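Local structure of gamma-glutamyltranspeptidase (Ggt) (Helicobacter pylori 26695, 5BPK) at residues A[85-90]-A[101-106]. The protein probably cleaves the gamma-glutamyl bond of glutathione and related compounds, passing the glutamyl group to water or to an acceptor amine, as an N-terminal nucleophile (Ntn) hydrolase. Sequence-based numbering, arbitrary orientation.
Sequences GGFAVI and DFREKA. With 4UD ((2S)-amino[(5S)-4,5-dihydro-1,2-oxazol-5-yl]acetic acid), chain O.
Gly86 and Phe102 form an antiparallel hydrogen-bonded pair in the beta hairpin of strands 85-91 and 97-102, part of the central sheet of this Ntn-hydrolase. Phe102 N reaches Gly86 O at 3.0 Å, and Gly86 N returns a bond to Phe102 O. Packing is tightest here. Chi1 of Phe102 (59°) puts CG between the backbone N and the carbonyl carbon, with Gly86 O 3.2 Å from Phe102 CG; Gly86 CA makes a CH-pi contact 3.9 Å from the ring centroid, and Gly86 O lies over the same face near the rim. Gly85 CA lies 3.2 Å from Phe102 O. Thr139 and Met143 of helix 139-150 also pack on Phe102.

On the other face of the sheet the fit is looser. The Phe87 ring lies beside Asp101, its CD1 3.9 Å from Asp101 CA, while CE1 and CZ rest against Arg103 CB. Beyond Phe102 the chain leaves the strand through an Asx turn, Arg103 N giving its hydrogen to Asp101 OD1 at 2.9 Å; Asp101 OD2 forms a salt bridge with Arg264. Strand 85-91 also pairs with a strand of the neighbouring subunit, carrying the sheet across the interface. Asp43 and Glu40 of that subunit form salt bridges with the Arg103 guanidinium, probably fixing its position in the ligand pocket. From there Arg103 NH1 donates a bent hydrogen bond to carboxylate O9 of the bound dihydro-1,2-oxazole amino acid, 2.9 Å long with an N-H...O angle of 130°.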
loop_
_atom_site.group_PDB
_atom_site.type_symbol
_atom_site.label_atom_id
_atom_site.label_comp_id
_atom_site.label_asym_id
_atom_site.label_seq_id
_atom_site.Cartn_x
_atom_site.Cartn_y
_atom_site.Cartn_z
ATOM N N GLY A 85 0.666 8.399 -4.863
ATOM C CA GLY A 85 -0.771 8.252 -4.662
ATOM C C GLY A 85 -1.062 7.054 -3.786
ATOM O O GLY A 85 -0.144 6.378 -3.282
ATOM N N GLY A 86 -2.342 6.781 -3.591
ATOM C CA GLY A 86 -2.725 5.702 -2.702
ATOM C C GLY A 86 -4.212 5.650 -2.442
ATOM O O GLY A 86 -4.995 6.190 -3.210
ATOM N N PHE A 87 -4.573 4.983 -1.349
ATOM C CA PHE A 87 -5.954 4.726 -0.976
ATOM C C PHE A 87 -6.158 4.938 0.514
ATOM O O PHE A 87 -5.267 4.633 1.327
ATOM C CB PHE A 87 -6.329 3.278 -1.299
ATOM C CG PHE A 87 -6.100 2.891 -2.732
ATOM C CD1 PHE A 87 -6.943 3.355 -3.731
ATOM C CD2 PHE A 87 -5.054 2.058 -3.074
ATOM C CE1 PHE A 87 -6.726 2.997 -5.067
ATOM C CE2 PHE A 87 -4.833 1.678 -4.406
ATOM C CZ PHE A 87 -5.678 2.156 -5.403
ATOM N N ALA A 88 -7.352 5.380 0.884
ATOM C CA ALA A 88 -7.741 5.450 2.294
ATOM C C ALA A 88 -9.081 4.768 2.446
ATOM O O ALA A 88 -10.037 5.123 1.759
ATOM C CB ALA A 88 -7.853 6.884 2.770
ATOM N N VAL A 89 -9.139 3.775 3.322
ATOM C CA VAL A 89 -10.380 3.134 3.700
ATOM C C VAL A 89 -10.768 3.716 5.069
ATOM O O VAL A 89 -9.956 3.755 6.014
ATOM C CB VAL A 89 -10.233 1.599 3.682
ATOM C CG1 VAL A 89 -11.390 0.915 4.384
ATOM C CG2 VAL A 89 -10.132 1.114 2.247
ATOM N N ILE A 90 -12.004 4.203 5.161
ATOM C CA ILE A 90 -12.419 4.994 6.313
ATOM C C ILE A 90 -13.728 4.453 6.859
ATOM O O ILE A 90 -14.661 4.234 6.097
ATOM C CB ILE A 90 -12.611 6.470 5.936
ATOM C CG1 ILE A 90 -11.294 7.064 5.403
ATOM C CG2 ILE A 90 -13.130 7.252 7.152
ATOM C CD1 ILE A 90 -11.432 8.428 4.730
ATOM N N ASP A 101 -10.090 6.845 -3.361
ATOM C CA ASP A 101 -9.150 6.528 -4.428
ATOM C C ASP A 101 -8.398 7.820 -4.756
ATOM O O ASP A 101 -8.958 8.727 -5.386
ATOM C CB ASP A 101 -9.963 5.995 -5.639
ATOM C CG ASP A 101 -9.163 5.870 -6.932
ATOM O OD1 ASP A 101 -7.970 6.231 -6.998
ATOM O OD2 ASP A 101 -9.794 5.419 -7.920
ATOM N N PHE A 102 -7.137 7.900 -4.318
ATOM C CA PHE A 102 -6.214 8.927 -4.794
ATOM C C PHE A 102 -5.013 8.301 -5.525
ATOM O O PHE A 102 -3.875 8.746 -5.422
ATOM C CB PHE A 102 -5.836 9.933 -3.690
ATOM C CG PHE A 102 -5.167 9.346 -2.464
ATOM C CD1 PHE A 102 -5.915 8.841 -1.411
ATOM C CD2 PHE A 102 -3.792 9.435 -2.307
ATOM C CE1 PHE A 102 -5.293 8.370 -0.260
ATOM C CE2 PHE A 102 -3.160 8.945 -1.156
ATOM C CZ PHE A 102 -3.923 8.415 -0.127
ATOM N N ARG A 103 -5.320 7.261 -6.289
ATOM C CA ARG A 103 -4.345 6.575 -7.133
ATOM C C ARG A 103 -3.927 7.460 -8.304
ATOM O O ARG A 103 -4.736 8.208 -8.856
ATOM C CB ARG A 103 -4.967 5.282 -7.651
ATOM C CG ARG A 103 -4.087 4.403 -8.525
ATOM C CD ARG A 103 -2.916 3.794 -7.774
ATOM N NE ARG A 103 -2.400 2.615 -8.475
ATOM C CZ ARG A 103 -1.353 1.893 -8.084
ATOM N NH1 ARG A 103 -0.654 2.231 -7.020
ATOM N NH2 ARG A 103 -0.986 0.826 -8.776
ATOM N N GLU A 104 -2.667 7.348 -8.724
ATOM C CA GLU A 104 -2.206 8.098 -9.890
ATOM C C GLU A 104 -2.962 7.689 -11.147
ATOM O O GLU A 104 -3.439 6.553 -11.266
ATOM C CB GLU A 104 -0.713 7.930 -10.135
ATOM C CG GLU A 104 0.180 8.321 -8.966
ATOM C CD GLU A 104 0.584 7.126 -8.122
ATOM O OE1 GLU A 104 -0.317 6.351 -7.708
ATOM O OE2 GLU A 104 1.804 6.982 -7.875
ATOM N N LYS A 105 -3.044 8.629 -12.091
ATOM C CA LYS A 105 -3.637 8.387 -13.403
ATOM C C LYS A 105 -2.569 8.372 -14.480
ATOM O O LYS A 105 -1.619 9.183 -14.442
ATOM C CB LYS A 105 -4.620 9.496 -13.742
ATOM C CG LYS A 105 -5.830 9.563 -12.842
ATOM C CD LYS A 105 -6.562 10.898 -12.962
ATOM C CE LYS A 105 -7.142 11.171 -14.349
ATOM N NZ LYS A 105 -7.843 12.499 -14.409
ATOM N N ALA A 106 -2.749 7.517 -15.480
ATOM C CA ALA A 106 -1.914 7.603 -16.667
ATOM C C ALA A 106 -2.136 8.976 -17.289
ATOM O O ALA A 106 -3.270 9.425 -17.372
ATOM C CB ALA A 106 -2.249 6.488 -17.653
HETATM C C3 4UD O . 4.039 -0.712 -2.179
HETATM C C4 4UD O . 2.699 -0.650 -3.949
HETATM C C5 4UD O . 4.153 -0.361 -3.622
HETATM C C6 4UD O . 2.418 -1.084 -5.394
HETATM C C8 4UD O . 0.917 -1.222 -5.517
HETATM O O9 4UD O . 0.216 -0.259 -5.710
HETATM O O10 4UD O . 0.331 -2.437 -5.403
HETATM N N7 4UD O . 2.865 -0.054 -6.342
HETATM O O2 4UD O . 2.320 -1.727 -3.096
HETATM N N1 4UD O . 3.006 -1.463 -1.981
#